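Local coordinates for protein Methylcobalamin\: coenzyme M methyltransferase (Methanosarcina mazei, PDB 4AY7) that transfers the methyl group of a methylated corrinoid to coenzyme M, a zinc-dependent step of methanogenesis, on a TIM-barrel fold, at residues 50-53 with 54-58; 67-70 with 71-75; 291-294 with 295-298. One frame throughout, in Å; residues are numbered along the deposited sequence.

Interaction 1: residues 50-53 with 54-58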
loop_
_atom_site.group_PDB
_atom_site.type_symbol
_atom_site.label_atom_id
_atom_site.label_comp_id
_atom_site.label_asym_id
_atom_site.label_seq_id
_atom_site.Cartn_x
_atom_site.Cartn_y
_atom_site.Cartn_z
ATOM N N ALA A 50 8.591 1.290 -20.065
ATOM C CA ALA A 50 7.234 1.053 -19.490
ATOM C C ALA A 50 6.807 2.320 -18.770
ATOM O O ALA A 50 6.691 2.309 -17.518
ATOM C CB ALA A 50 7.259 -0.114 -18.524
ATOM N N PRO A 51 6.584 3.410 -19.528
ATOM C CA PRO A 51 6.147 4.644 -18.862
ATOM C C PRO A 51 4.694 4.577 -18.340
ATOM O O PRO A 51 3.875 3.868 -18.892
ATOM C CB PRO A 51 6.236 5.670 -19.963
ATOM C CG PRO A 51 5.881 4.898 -21.194
ATOM C CD PRO A 51 6.596 3.576 -20.992
ATOM N N TRP A 52 4.409 5.392 -17.341
ATOM C CA TRP A 52 3.038 5.820 -17.077
ATOM C C TRP A 52 2.682 6.769 -18.186
ATOM O O TRP A 52 3.541 7.520 -18.698
ATOM C CB TRP A 52 2.950 6.607 -15.777
ATOM C CG TRP A 52 3.311 5.872 -14.489
ATOM C CD1 TRP A 52 3.603 4.506 -14.314
ATOM C CD2 TRP A 52 3.394 6.461 -13.162
ATOM N NE1 TRP A 52 3.837 4.230 -12.995
ATOM C CE2 TRP A 52 3.760 5.369 -12.245
ATOM C CE3 TRP A 52 3.259 7.750 -12.655
ATOM C CZ2 TRP A 52 3.970 5.575 -10.933
ATOM C CZ3 TRP A 52 3.493 7.945 -11.293
ATOM C CH2 TRP A 52 3.773 6.867 -10.437
ATOM N N PRO A 53 1.398 6.808 -18.567
ATOM C CA PRO A 53 0.269 6.050 -18.060
ATOM C C PRO A 53 0.085 4.659 -18.620
ATOM O O PRO A 53 -0.702 3.897 -18.063
ATOM C CB PRO A 53 -0.936 6.901 -18.479
ATOM C CG PRO A 53 -0.483 7.639 -19.643
ATOM C CD PRO A 53 0.963 7.955 -19.380
ATOM N N GLU A 54 0.780 4.310 -19.687
ATOM C CA GLU A 54 0.610 3.018 -20.302
ATOM C C GLU A 54 0.868 1.861 -19.426
ATOM O O GLU A 54 0.213 0.815 -19.605
ATOM C CB GLU A 54 1.522 2.857 -21.530
ATOM C CG GLU A 54 1.141 3.794 -22.678
ATOM C CD GLU A 54 2.086 5.015 -22.741
ATOM O OE1 GLU A 54 2.351 5.671 -21.654
ATOM O OE2 GLU A 54 2.595 5.285 -23.870
ATOM N N ALA A 55 1.835 1.993 -18.506
ATOM C CA ALA A 55 2.087 0.982 -17.464
ATOM C C ALA A 55 0.876 0.788 -16.507
ATOM O O ALA A 55 0.924 -0.147 -15.702
ATOM C CB ALA A 55 3.342 1.264 -16.634
ATOM N N HIS A 56 -0.103 1.692 -16.522
ATOM C CA HIS A 56 -1.325 1.490 -15.738
ATOM C C HIS A 56 -2.342 0.656 -16.470
ATOM O O HIS A 56 -3.228 0.068 -15.869
ATOM C CB HIS A 56 -1.952 2.799 -15.346
ATOM C CG HIS A 56 -1.037 3.819 -14.685
ATOM N ND1 HIS A 56 -0.280 3.581 -13.565
ATOM C CD2 HIS A 56 -0.929 5.175 -14.945
ATOM C CE1 HIS A 56 0.283 4.717 -13.157
ATOM N NE2 HIS A 56 -0.075 5.701 -14.054
ATOM N N THR A 57 -2.266 0.596 -17.783
ATOM C CA THR A 57 -3.358 0.055 -18.622
ATOM C C THR A 57 -2.974 -1.233 -19.384
ATOM O O THR A 57 -3.829 -1.932 -19.916
ATOM C CB THR A 57 -3.846 1.140 -19.614
ATOM O OG1 THR A 57 -2.782 1.549 -20.527
ATOM C CG2 THR A 57 -4.262 2.418 -18.874
ATOM N N ASN A 58 -1.695 -1.537 -19.485
ATOM C CA ASN A 58 -1.242 -2.691 -20.254
ATOM C C ASN A 58 -0.576 -3.662 -19.262
ATOM O O ASN A 58 0.429 -3.275 -18.659
ATOM C CB ASN A 58 -0.177 -2.169 -21.199
ATOM C CG ASN A 58 0.434 -3.244 -22.108
ATOM O OD1 ASN A 58 0.851 -4.303 -21.692
ATOM N ND2 ASN A 58 0.537 -2.905 -23.389
#

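Interaction 2: residues 67-70 with 71-75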
loop_
_atom_site.group_PDB
_atom_site.type_symbol
_atom_site.label_atom_id
_atom_site.label_comp_id
_atom_site.label_asym_id
_atom_site.label_seq_id
_atom_site.Cartn_x
_atom_site.Cartn_y
_atom_site.Cartn_z
ATOM N N LEU A 67 8.894 -5.511 -12.166
ATOM C CA LEU A 67 9.988 -6.420 -12.074
ATOM C C LEU A 67 11.284 -5.623 -12.089
ATOM O O LEU A 67 12.262 -6.049 -11.488
ATOM C CB LEU A 67 9.996 -7.421 -13.224
ATOM C CG LEU A 67 9.009 -8.578 -13.112
ATOM C CD1 LEU A 67 9.555 -9.813 -12.381
ATOM C CD2 LEU A 67 7.807 -8.098 -12.336
ATOM N N ALA A 68 11.274 -4.478 -12.776
ATOM C CA ALA A 68 12.466 -3.671 -12.954
ATOM C C ALA A 68 12.924 -3.112 -11.624
ATOM O O ALA A 68 14.152 -3.057 -11.407
ATOM C CB ALA A 68 12.253 -2.562 -14.019
ATOM N N ASN A 69 11.988 -2.736 -10.729
ATOM C CA ASN A 69 12.347 -2.246 -9.399
ATOM C C ASN A 69 12.404 -3.401 -8.385
ATOM O O ASN A 69 12.097 -3.214 -7.161
ATOM C CB ASN A 69 11.395 -1.123 -8.876
ATOM C CG ASN A 69 12.047 -0.288 -7.757
ATOM O OD1 ASN A 69 13.136 -0.657 -7.283
ATOM N ND2 ASN A 69 11.434 0.838 -7.359
ATOM N N HIS A 70 12.704 -4.583 -8.930
ATOM C CA HIS A 70 13.066 -5.754 -8.176
ATOM C C HIS A 70 14.414 -6.202 -8.681
ATOM O O HIS A 70 15.366 -6.373 -7.921
ATOM C CB HIS A 70 12.010 -6.857 -8.343
ATOM C CG HIS A 70 12.474 -8.190 -7.890
ATOM N ND1 HIS A 70 12.890 -8.411 -6.621
ATOM C CD2 HIS A 70 12.634 -9.381 -8.575
ATOM C CE1 HIS A 70 13.299 -9.694 -6.497
ATOM N NE2 HIS A 70 13.137 -10.293 -7.694
ATOM N N GLU A 71 14.491 -6.405 -9.974
ATOM C CA GLU A 71 15.692 -6.940 -10.583
ATOM C C GLU A 71 16.877 -5.928 -10.629
ATOM O O GLU A 71 17.996 -6.322 -10.402
ATOM C CB GLU A 71 15.340 -7.625 -11.925
ATOM C CG GLU A 71 14.508 -8.899 -11.631
ATOM C CD GLU A 71 14.113 -9.756 -12.847
ATOM O OE1 GLU A 71 14.581 -9.475 -13.976
ATOM O OE2 GLU A 71 13.327 -10.736 -12.657
ATOM N N LEU A 72 16.609 -4.641 -10.822
ATOM C CA LEU A 72 17.644 -3.626 -10.810
ATOM C C LEU A 72 17.907 -2.990 -9.423
ATOM O O LEU A 72 19.018 -2.466 -9.163
ATOM C CB LEU A 72 17.336 -2.551 -11.868
ATOM C CG LEU A 72 17.503 -3.059 -13.292
ATOM C CD1 LEU A 72 16.892 -2.105 -14.297
ATOM C CD2 LEU A 72 18.990 -3.276 -13.577
ATOM N N SER A 73 16.920 -3.003 -8.511
ATOM C CA SER A 73 17.089 -2.287 -7.250
ATOM C C SER A 73 17.528 -3.180 -6.083
ATOM O O SER A 73 18.124 -2.686 -5.141
ATOM C CB SER A 73 15.811 -1.597 -6.827
ATOM O OG SER A 73 14.802 -2.599 -6.589
ATOM N N GLY A 74 17.161 -4.453 -6.145
ATOM C CA GLY A 74 17.388 -5.403 -5.143
ATOM C C GLY A 74 16.321 -5.408 -4.037
ATOM O O GLY A 74 16.493 -6.142 -3.046
ATOM N N LEU A 75 15.225 -4.668 -4.196
ATOM C CA LEU A 75 14.080 -4.775 -3.258
ATOM C C LEU A 75 13.603 -6.207 -3.332
ATOM O O LEU A 75 13.570 -6.818 -4.423
ATOM C CB LEU A 75 12.985 -3.807 -3.547
ATOM C CG LEU A 75 13.334 -2.319 -3.420
ATOM C CD1 LEU A 75 12.113 -1.547 -3.850
ATOM C CD2 LEU A 75 13.813 -1.993 -1.990
#

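Interaction 3: residues 291-294 with 295-298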
loop_
_atom_site.group_PDB
_atom_site.type_symbol
_atom_site.label_atom_id
_atom_site.label_comp_id
_atom_site.label_asym_id
_atom_site.label_seq_id
_atom_site.Cartn_x
_atom_site.Cartn_y
_atom_site.Cartn_z
ATOM N N ASN A 291 10.964 2.936 7.595
ATOM C CA ASN A 291 10.154 4.168 7.609
ATOM C C ASN A 291 10.874 5.334 6.909
ATOM O O ASN A 291 10.788 6.507 7.358
ATOM C CB ASN A 291 9.868 4.567 9.047
ATOM C CG ASN A 291 11.134 4.800 9.836
ATOM O OD1 ASN A 291 12.227 4.566 9.324
ATOM N ND2 ASN A 291 10.998 5.227 11.076
ATOM N N VAL A 292 11.638 5.025 5.864
ATOM C CA VAL A 292 12.582 5.985 5.382
ATOM C C VAL A 292 11.789 6.997 4.525
ATOM O O VAL A 292 10.985 6.608 3.644
ATOM C CB VAL A 292 13.806 5.328 4.636
ATOM C CG1 VAL A 292 14.773 6.447 4.154
ATOM C CG2 VAL A 292 14.549 4.317 5.551
ATOM N N SER A 293 11.992 8.295 4.804
ATOM C CA SER A 293 11.117 9.327 4.242
ATOM C C SER A 293 11.196 9.314 2.725
ATOM O O SER A 293 12.246 9.553 2.154
ATOM C CB SER A 293 11.606 10.680 4.659
ATOM O OG SER A 293 10.859 11.732 4.054
ATOM N N SER A 294 10.085 9.085 2.063
ATOM C CA SER A 294 10.103 9.169 0.581
ATOM C C SER A 294 10.432 10.585 0.018
ATOM O O SER A 294 11.273 10.707 -0.836
ATOM C CB SER A 294 8.784 8.671 -0.042
ATOM O OG SER A 294 8.703 7.251 0.211
ATOM N N PRO A 295 9.733 11.626 0.490
ATOM C CA PRO A 295 9.996 12.960 -0.065
ATOM C C PRO A 295 11.281 13.620 0.404
ATOM O O PRO A 295 11.869 14.395 -0.380
ATOM C CB PRO A 295 8.733 13.773 0.364
ATOM C CG PRO A 295 8.319 13.120 1.664
ATOM C CD PRO A 295 8.569 11.635 1.425
ATOM N N PHE A 296 11.744 13.374 1.636
ATOM C CA PHE A 296 12.911 14.089 2.153
ATOM C C PHE A 296 14.195 13.285 2.316
ATOM O O PHE A 296 15.269 13.812 2.669
ATOM C CB PHE A 296 12.539 14.950 3.345
ATOM C CG PHE A 296 11.314 15.805 3.099
ATOM C CD1 PHE A 296 11.330 16.786 2.101
ATOM C CD2 PHE A 296 10.121 15.580 3.783
ATOM C CE1 PHE A 296 10.206 17.569 1.847
ATOM C CE2 PHE A 296 8.981 16.345 3.526
ATOM C CZ PHE A 296 9.019 17.342 2.544
ATOM N N THR A 297 14.159 12.011 2.004
ATOM C CA THR A 297 15.381 11.273 2.077
ATOM C C THR A 297 15.605 10.441 0.843
ATOM O O THR A 297 16.654 10.537 0.164
ATOM C CB THR A 297 15.416 10.412 3.366
ATOM O OG1 THR A 297 15.220 11.258 4.523
ATOM C CG2 THR A 297 16.665 9.577 3.453
ATOM N N LEU A 298 14.617 9.644 0.514
ATOM C CA LEU A 298 14.840 8.722 -0.573
ATOM C C LEU A 298 14.923 9.483 -1.930
ATOM O O LEU A 298 15.730 9.124 -2.793
ATOM C CB LEU A 298 13.737 7.678 -0.461
ATOM C CG LEU A 298 13.885 6.243 -0.926
ATOM C CD1 LEU A 298 15.087 5.460 -0.485
ATOM C CD2 LEU A 298 12.579 5.576 -0.450
#

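Interaction 1: residues 50-53 with 54-58
W52 and H56 meet where a proline-rich loop turns into the short, weakly bonded helix 54-57 of this TIM-barrel protein. The aromatic contact sets the imidazole over one face of the indole, displaced toward its rim, with H56 CE1 3.5 Å from W52 CD1 and the two planes inclined obliquely, at 35°. With CG beside the backbone N (chi1 -63°), W52 swings its indole off the loop against Q38 and Q103, which bind coenzyme M in another structure of this protein; Y82 adds a further ring against it.

One apolar contact joins A55 to the indole: A55 CB approaches W52 CD1 at 4.0 Å from the indole edge, near the ring plane, while the A55 methyl also packs on L65 of helix 59-71.

Two backbone hydrogen bonds fasten the turn. A55 N donates to P51 O at 2.8 Å, and H56 N reaches P53 O at 2.8 Å from above the carbonyl plane, 49° out of it. The peptide between W52 and P53 is cis, which bends the chain sharply just before the first turn. On the outer side the E54 chain is bent at chi2 and crosses the P51 ring, bringing E54 OE1 within 3.6 Å of P51 CG.

Interaction 2: residues 67-70 with 71-75
The C-terminal end of helix 59-71 and the loop leading to strand 78-80 meet here, with H70 reaching forward to L75 and S73 forming an ST turn. H70 CG is turned away from the backbone N (chi1 165°), which carries the imidazole past the helix end. There H70 ND1 donates to L75 O at 2.8 Å; the acceptor lies at the ring edge, 10° out of its plane, and ND1 meets the L75 carbonyl almost head-on. L75 N donates a hydrogen bond to S73 OG at 3.2 Å, almost straight (173°), so both backbone polar atoms of L75 are held.

The last helical turns are closed by E71 N, which donates to L67 O at 2.7 Å, and by L72 N, which donates to A68 O. A longer bond joins G74 N to H70 O at 3.2 Å. L67 O also takes H70 N. G74, with positive phi, is where the chain leaves helical geometry. E71 runs extended beside L67, its OE2 3.9 Å from L67 CD1, while its other carboxylate oxygen makes a salt bridge with K143 of helix 130-144.

Because H70 ND1 is the donor to L75 O, it must carry a proton; the bond therefore leaves the imidazole either neutral with hydrogen on ND1 or protonated on both nitrogens, and fixes the rotation of the ring.

Interaction 3: residues 291-294 with 295-298
S293 and F296 make the capping bond that starts helix 294-298 directly after strand 287-292. Of the hydrogen bonds, this one uses a side chain: S293 OG accepts from F296 N at 3.1 Å, and the hydroxyl gets there because it lies opposite the backbone N about the first torsion (chi1 175°). The S293 carbonyl holds two further amides. L298 N, five residues on, makes the bond of the wider pi-type turn, 2.9 Å from S293 O and almost straight, whereas T297 N, at 3.1 Å, comes from above the carbonyl plane with a more bent geometry (136°). S293 thus occupies three successive backbone N-H groups of the first turn, one by its hydroxyl and two by its carbonyl.

Van der Waals contacts flank these bonds. V292 CG1 meets T297 CG2 at 3.7 Å, their side chains crossing at about a right angle, and S293 CB lies 3.7 Å from T297 OG1, which is hydrogen-bonded to E309 OE1. S294 CB presses on P295 CD at 3.3 Å, closer than usual for two carbons.

S294 turns its hydroxyl to G326 O, and its side chain is about 4 Å from that of C325. This is a serine N-cap opening a short helix just past the C-terminal end of a TIM-barrel strand, beside the loop that carries zinc ligand C325.

Overall arrangement
The three contacts follow one another along the chain in the order 50-58, 67-75, 291-298, all within the uroporphyrinogen decarboxylase-type TIM barrel. Interactions 1 and 2 belong to consecutive helices, 54-57 and 59-71, with centres about 17 Å apart; interaction 2 leads on to strand 78-80, first of the parallel strands in sequence. Interaction 3 begins on the last residues of strand 287-292, next to strand 320-323, the last of them, and runs into helix 294-298; its centre is about 18 Å from that of interaction 2 and about 25 Å from that of interaction 1. None touches another, but helix 333-346 packs against both interactions 2 and 3. Interaction 1 borders the coenzyme M residues and interaction 3 the zinc site.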